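PDB 7O21: uncharacterized conserved, which probably acts as a peptidoglycan LD-carboxypeptidase of the YkuD family, editing the cell wall and so contributing to the curvature of this predatory bacterium. Local coordinates for residues A[24-29]-A[182-187]; A[30-35]-A[189-194]. All coordinates share one frame; numbering follows the deposited sequence.

Both contacts involve the N-terminal residues, which meet strand 181-182 and the start of helix 184-206 in interaction 1 and the next turns of that helix in interaction 2. Interaction 1 (24-29 with 182-187) lies nearer the surface, its centre about 19 Å from that of the chain. It mixes backbone and side-chain hydrogen bonds with leucine, valine and histidine packing. Interaction 2 (30-35 with 189-194) is buried, its centre about 13 Å from the chain's; leucine packing dominates and one glutamine-arginine bond crosses. There the N-terminal segment has become an edge strand of a different sheet. The two meet where His187 NE2 hydrogen-bonds Leu30 O, while the guanidinium of Arg190 lies against Ala28.

Interaction 1: residues A[24-29]-A[182-187]; sequences DLLPAS and VSKSEH
Leu26 and Val182 form an antiparallel hydrogen-bonded pair, the heart of a two-stranded sheet that ties the start of the modelled chain to the lead-in of helix 184-206. Each backbone amide serves the other's carbonyl: Leu26 N donates to Val182 O and Val182 N to Leu26 O, both at 2.9 Å. Val182 O also receives a CA-H...O contact from Leu25 CA at 3.2 Å. On the face shared by Leu26 and Val182, the Leu26 and His187 side chains cross at about a right angle. Leu26 CB sits over the ring face, 4.0 Å from the centroid, in a CH-pi contact, and its CD1 lies above the same ring, offset toward the rim. At the ring edge His187 NE2 makes a weak bond to Pro27 O (3.0 Å, N-H...O 122°); its stronger acceptor is Leu30 O. Farther out, Lys184 NZ donates to Asp24 O at 3.2 Å, approaching from the side of the carbonyl (C=O...N 108°), and forms a long salt bridge with Asp24 OD1. Water 1 accepts from Lys184 N at 3.0 Å and makes a very short contact with Asp24 OD1. The helix start is capped in turn by Ser183, the N-cap residue, whose OG accepts from Glu186 N at 3.0 Å. The first-turn amides of Lys184 and Glu186 thus have acceptors, and both the helix N-terminus and the nearby lysine would be expected to stabilise the negative charge of the Asp24 carboxylate, although the salt bridge itself is long.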
loop_
_atom_site.group_PDB
_atom_site.type_symbol
_atom_site.label_atom_id
_atom_site.label_comp_id
_atom_site.label_asym_id
_atom_site.label_seq_id
_atom_site.Cartn_x
_atom_site.Cartn_y
_atom_site.Cartn_z
ATOM N N ASP A 24 -16.583 -17.001 28.398
ATOM C CA ASP A 24 -16.309 -18.438 28.682
ATOM C C ASP A 24 -15.809 -19.104 27.396
ATOM O O ASP A 24 -14.834 -19.798 27.453
ATOM C CB ASP A 24 -17.493 -19.196 29.291
ATOM C CG ASP A 24 -17.156 -20.620 29.735
ATOM O OD1 ASP A 24 -16.205 -21.188 29.228
ATOM O OD2 ASP A 24 -17.878 -21.176 30.587
ATOM N N LEU A 25 -16.528 -18.954 26.304
ATOM C CA LEU A 25 -16.043 -19.529 25.043
ATOM C C LEU A 25 -15.193 -18.459 24.343
ATOM O O LEU A 25 -15.280 -17.319 24.679
ATOM C CB LEU A 25 -17.203 -19.993 24.167
ATOM C CG LEU A 25 -18.192 -20.973 24.801
ATOM C CD1 LEU A 25 -19.355 -21.218 23.874
ATOM C CD2 LEU A 25 -17.531 -22.279 25.158
ATOM N N LEU A 26 -14.404 -18.902 23.398
ATOM C CA LEU A 26 -13.477 -18.040 22.686
ATOM C C LEU A 26 -13.580 -18.295 21.189
ATOM O O LEU A 26 -13.883 -19.407 20.761
ATOM C CB LEU A 26 -12.043 -18.349 23.132
ATOM C CG LEU A 26 -11.648 -18.006 24.568
ATOM C CD1 LEU A 26 -10.291 -18.611 24.895
ATOM C CD2 LEU A 26 -11.635 -16.506 24.779
ATOM N N PRO A 27 -13.299 -17.282 20.368
ATOM C CA PRO A 27 -13.406 -17.461 18.911
ATOM C C PRO A 27 -12.298 -18.360 18.377
ATOM O O PRO A 27 -11.107 -18.085 18.576
ATOM C CB PRO A 27 -13.276 -16.029 18.375
ATOM C CG PRO A 27 -12.495 -15.312 19.433
ATOM C CD PRO A 27 -12.916 -15.916 20.745
ATOM N N ALA A 28 -12.700 -19.416 17.663
ATOM C CA ALA A 28 -11.750 -20.427 17.206
ATOM C C ALA A 28 -10.705 -19.847 16.260
ATOM O O ALA A 28 -9.597 -20.389 16.162
ATOM C CB ALA A 28 -12.488 -21.579 16.522
ATOM N N SER A 29 -11.038 -18.782 15.542
ATOM C CA SER A 29 -10.159 -18.284 14.492
ATOM C C SER A 29 -9.084 -17.328 14.989
ATOM O O SER A 29 -8.092 -17.120 14.276
ATOM C CB SER A 29 -10.956 -17.641 13.356
ATOM O OG SER A 29 -11.837 -18.593 12.752
ATOM N N VAL A 182 -15.506 -21.757 20.851
ATOM C CA VAL A 182 -15.121 -23.047 21.404
ATOM C C VAL A 182 -14.675 -22.884 22.854
ATOM O O VAL A 182 -14.447 -21.781 23.342
ATOM C CB VAL A 182 -14.038 -23.733 20.561
ATOM C CG1 VAL A 182 -14.563 -23.970 19.153
ATOM C CG2 VAL A 182 -12.768 -22.885 20.542
ATOM N N SER A 183 -14.567 -24.017 23.549
ATOM C CA SER A 183 -14.120 -23.990 24.930
ATOM C C SER A 183 -12.673 -23.515 25.020
ATOM O O SER A 183 -11.897 -23.612 24.066
ATOM C CB SER A 183 -14.226 -25.386 25.556
ATOM O OG SER A 183 -13.284 -26.281 24.993
ATOM N N LYS A 184 -12.318 -22.988 26.194
ATOM C CA LYS A 184 -10.941 -22.567 26.424
ATOM C C LYS A 184 -9.976 -23.723 26.202
ATOM O O LYS A 184 -8.867 -23.528 25.690
ATOM C CB LYS A 184 -10.790 -22.018 27.841
ATOM C CG LYS A 184 -11.148 -20.557 27.970
ATOM C CD LYS A 184 -11.154 -20.128 29.425
ATOM C CE LYS A 184 -11.958 -18.851 29.607
ATOM N NZ LYS A 184 -13.301 -19.110 30.191
ATOM N N SER A 185 -10.372 -24.936 26.599
ATOM C CA SER A 185 -9.553 -26.120 26.333
ATOM C C SER A 185 -9.351 -26.346 24.844
ATOM O O SER A 185 -8.224 -26.587 24.387
ATOM C CB SER A 185 -10.179 -27.373 26.950
ATOM O OG SER A 185 -9.191 -28.368 27.111
ATOM N N GLU A 186 -10.444 -26.345 24.083
ATOM C CA GLU A 186 -10.341 -26.524 22.643
ATOM C C GLU A 186 -9.528 -25.397 22.019
ATOM O O GLU A 186 -8.699 -25.635 21.132
ATOM C CB GLU A 186 -11.738 -26.559 22.026
ATOM C CG GLU A 186 -11.771 -26.750 20.528
ATOM C CD GLU A 186 -11.037 -27.996 20.069
ATOM O OE1 GLU A 186 -10.896 -28.951 20.866
ATOM O OE2 GLU A 186 -10.604 -28.018 18.901
ATOM N N HIS A 187 -9.741 -24.162 22.488
ATOM C CA HIS A 187 -9.007 -23.014 21.948
ATOM C C HIS A 187 -7.514 -23.170 22.180
ATOM O O HIS A 187 -6.704 -22.963 21.265
ATOM C CB HIS A 187 -9.498 -21.717 22.593
ATOM C CG HIS A 187 -9.101 -20.489 21.837
ATOM N ND1 HIS A 187 -7.932 -19.803 22.088
ATOM C CD2 HIS A 187 -9.719 -19.832 20.829
ATOM C CE1 HIS A 187 -7.849 -18.770 21.268
ATOM N NE2 HIS A 187 -8.915 -18.772 20.487
HETATM O O HOH W 1 -14.517 -22.651 28.197
#

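Interaction 2: residues A[30-35]-A[189-194]; sequences LLQISE and KRRQDL
A classic beta bulge, in which Leu31 and Gln32 both face Ile254, interrupts strand 30-32 just where Leu31 meets Arg190 and Leu194 and Gln32 meets Arg191; consistent with it, both consecutive residues point their CB atoms toward helix 184-206. Through this bulge the N-terminal strand pairs with strand 246-257, adding itself to the edge of the curved antiparallel sheet of the NTF2-like domain, which packs against a helix. The axes of the short strand and helix segments approach to 8.0 Å at an angle of 63°. Leu31 carries the apolar part of the contact by splitting its two methyls over the helix. CD2 rests on Arg190 CB at 3.7 Å, and CD1 meets Leu194 CG at 3.9 Å, one turn further along; in each case the side chains cross at about a right angle. Arg190 offers only the base of its side chain here, since its chain runs away from the strand and its NE pairs with Glu186. Beside the leucine, Gln32 extends toward Arg191 and its OE1 accepts from NH1 at 3.2 Å in a bent bond (N-H...O 135°). The oxygen stands out of the guanidinium plane. Both partners have further bonds: Gln32 NE2 donates to Pro252 O, while Arg191 NH2 forms a salt bridge with Asp188. This buried amide is therefore engaged at both its oxygen and its nitrogen. Arg191 turns at chi3 (60°), which places NE off the line of the aliphatic chain, and its CD packs 3.3 Å from Leu31 O.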
loop_
_atom_site.group_PDB
_atom_site.type_symbol
_atom_site.label_atom_id
_atom_site.label_comp_id
_atom_site.label_asym_id
_atom_site.label_seq_id
_atom_site.Cartn_x
_atom_site.Cartn_y
_atom_site.Cartn_z
ATOM N N LEU A 30 -9.251 -16.724 16.164
ATOM C CA LEU A 30 -8.247 -15.816 16.709
ATOM C C LEU A 30 -7.494 -16.599 17.771
ATOM O O LEU A 30 -7.969 -16.751 18.901
ATOM C CB LEU A 30 -8.899 -14.568 17.292
ATOM C CG LEU A 30 -7.949 -13.630 18.036
ATOM C CD1 LEU A 30 -6.820 -13.129 17.131
ATOM C CD2 LEU A 30 -8.722 -12.440 18.614
ATOM N N LEU A 31 -6.323 -17.119 17.398
ATOM C CA LEU A 31 -5.616 -18.040 18.279
ATOM C C LEU A 31 -4.603 -17.375 19.203
ATOM O O LEU A 31 -4.383 -17.871 20.309
ATOM C CB LEU A 31 -4.954 -19.161 17.467
ATOM C CG LEU A 31 -5.982 -20.103 16.826
ATOM C CD1 LEU A 31 -5.291 -21.080 15.894
ATOM C CD2 LEU A 31 -6.778 -20.845 17.892
ATOM N N GLN A 32 -3.967 -16.281 18.787
ATOM C CA GLN A 32 -2.952 -15.647 19.622
ATOM C C GLN A 32 -2.746 -14.225 19.125
ATOM O O GLN A 32 -2.880 -13.954 17.929
ATOM C CB GLN A 32 -1.622 -16.413 19.525
ATOM C CG GLN A 32 -0.624 -16.100 20.640
ATOM C CD GLN A 32 0.467 -17.145 20.724
ATOM O OE1 GLN A 32 0.476 -17.979 21.631
ATOM N NE2 GLN A 32 1.371 -17.129 19.760
ATOM N N ILE A 33 -2.430 -13.316 20.056
ATOM C CA ILE A 33 -2.075 -11.934 19.744
ATOM C C ILE A 33 -0.585 -11.762 20.013
ATOM O O ILE A 33 -0.044 -12.349 20.960
ATOM C CB ILE A 33 -2.948 -10.959 20.567
ATOM C CG1 ILE A 33 -4.407 -11.107 20.130
ATOM C CG2 ILE A 33 -2.497 -9.509 20.396
ATOM C CD1 ILE A 33 -5.406 -10.376 21.011
ATOM N N SER A 34 0.098 -11.019 19.150
ATOM C CA SER A 34 1.548 -10.932 19.283
ATOM C C SER A 34 1.925 -10.170 20.553
ATOM O O SER A 34 1.234 -9.237 20.974
ATOM C CB SER A 34 2.167 -10.252 18.067
ATOM O OG SER A 34 3.514 -9.910 18.337
ATOM N N GLU A 35 3.037 -10.590 21.168
ATOM C CA GLU A 35 3.568 -9.872 22.327
ATOM C C GLU A 35 4.296 -8.586 21.940
ATOM O O GLU A 35 4.626 -7.782 22.828
ATOM C CB GLU A 35 4.540 -10.754 23.111
ATOM C CG GLU A 35 5.856 -10.985 22.371
ATOM C CD GLU A 35 6.797 -11.911 23.128
ATOM O OE1 GLU A 35 6.842 -11.825 24.373
ATOM O OE2 GLU A 35 7.484 -12.737 22.490
ATOM N N LYS A 189 -5.872 -25.915 22.668
ATOM C CA LYS A 189 -5.378 -27.014 21.851
ATOM C C LYS A 189 -5.081 -26.533 20.439
ATOM O O LYS A 189 -4.008 -26.804 19.892
ATOM C CB LYS A 189 -6.396 -28.158 21.850
ATOM C CG LYS A 189 -5.931 -29.407 21.118
ATOM C CD LYS A 189 -6.477 -29.453 19.701
ATOM C CE LYS A 189 -6.043 -30.725 18.974
ATOM N NZ LYS A 189 -4.583 -31.010 19.123
ATOM N N ARG A 190 -6.023 -25.801 19.842
ATOM C CA ARG A 190 -5.814 -25.253 18.505
ATOM C C ARG A 190 -4.633 -24.295 18.470
ATOM O O ARG A 190 -3.835 -24.320 17.522
ATOM C CB ARG A 190 -7.083 -24.555 18.025
ATOM C CG ARG A 190 -8.262 -25.493 17.894
ATOM C CD ARG A 190 -9.399 -24.841 17.149
ATOM N NE ARG A 190 -10.582 -25.691 17.152
ATOM C CZ ARG A 190 -11.583 -25.573 16.289
ATOM N NH1 ARG A 190 -11.542 -24.638 15.344
ATOM N NH2 ARG A 190 -12.622 -26.387 16.373
ATOM N N ARG A 191 -4.513 -23.435 19.484
ATOM C CA ARG A 191 -3.380 -22.514 19.530
ATOM C C ARG A 191 -2.060 -23.274 19.568
ATOM O O ARG A 191 -1.124 -22.944 18.835
ATOM C CB ARG A 191 -3.509 -21.574 20.731
ATOM C CG ARG A 191 -2.433 -20.493 20.797
ATOM C CD ARG A 191 -2.428 -19.741 22.134
ATOM N NE ARG A 191 -2.195 -20.634 23.270
ATOM C CZ ARG A 191 -1.011 -21.147 23.585
ATOM N NH1 ARG A 191 0.061 -20.853 22.857
ATOM N NH2 ARG A 191 -0.897 -21.957 24.628
ATOM N N GLN A 192 -1.969 -24.312 20.407
ATOM C CA GLN A 192 -0.735 -25.093 20.485
ATOM C C GLN A 192 -0.451 -25.806 19.173
ATOM O O GLN A 192 0.710 -25.915 18.761
ATOM C CB GLN A 192 -0.833 -26.111 21.620
ATOM C CG GLN A 192 -0.893 -25.506 23.002
ATOM C CD GLN A 192 -1.094 -26.560 24.075
ATOM O OE1 GLN A 192 -1.139 -27.760 23.786
ATOM N NE2 GLN A 192 -1.230 -26.118 25.318
ATOM N N ASP A 193 -1.492 -26.314 18.511
ATOM C CA ASP A 193 -1.301 -26.993 17.235
ATOM C C ASP A 193 -0.642 -26.060 16.231
ATOM O O ASP A 193 0.320 -26.432 15.549
ATOM C CB ASP A 193 -2.646 -27.480 16.697
ATOM C CG ASP A 193 -3.139 -28.730 17.393
ATOM O OD1 ASP A 193 -2.360 -29.354 18.147
ATOM O OD2 ASP A 193 -4.312 -29.081 17.169
ATOM N N LEU A 194 -1.150 -24.831 16.131
ATOM C CA LEU A 194 -0.584 -23.895 15.165
ATOM C C LEU A 194 0.777 -23.381 15.629
ATOM O O LEU A 194 1.671 -23.147 14.806
ATOM C CB LEU A 194 -1.574 -22.754 14.904
ATOM C CG LEU A 194 -2.644 -23.093 13.858
ATOM C CD1 LEU A 194 -2.009 -23.460 12.516
ATOM C CD2 LEU A 194 -3.558 -24.214 14.338
#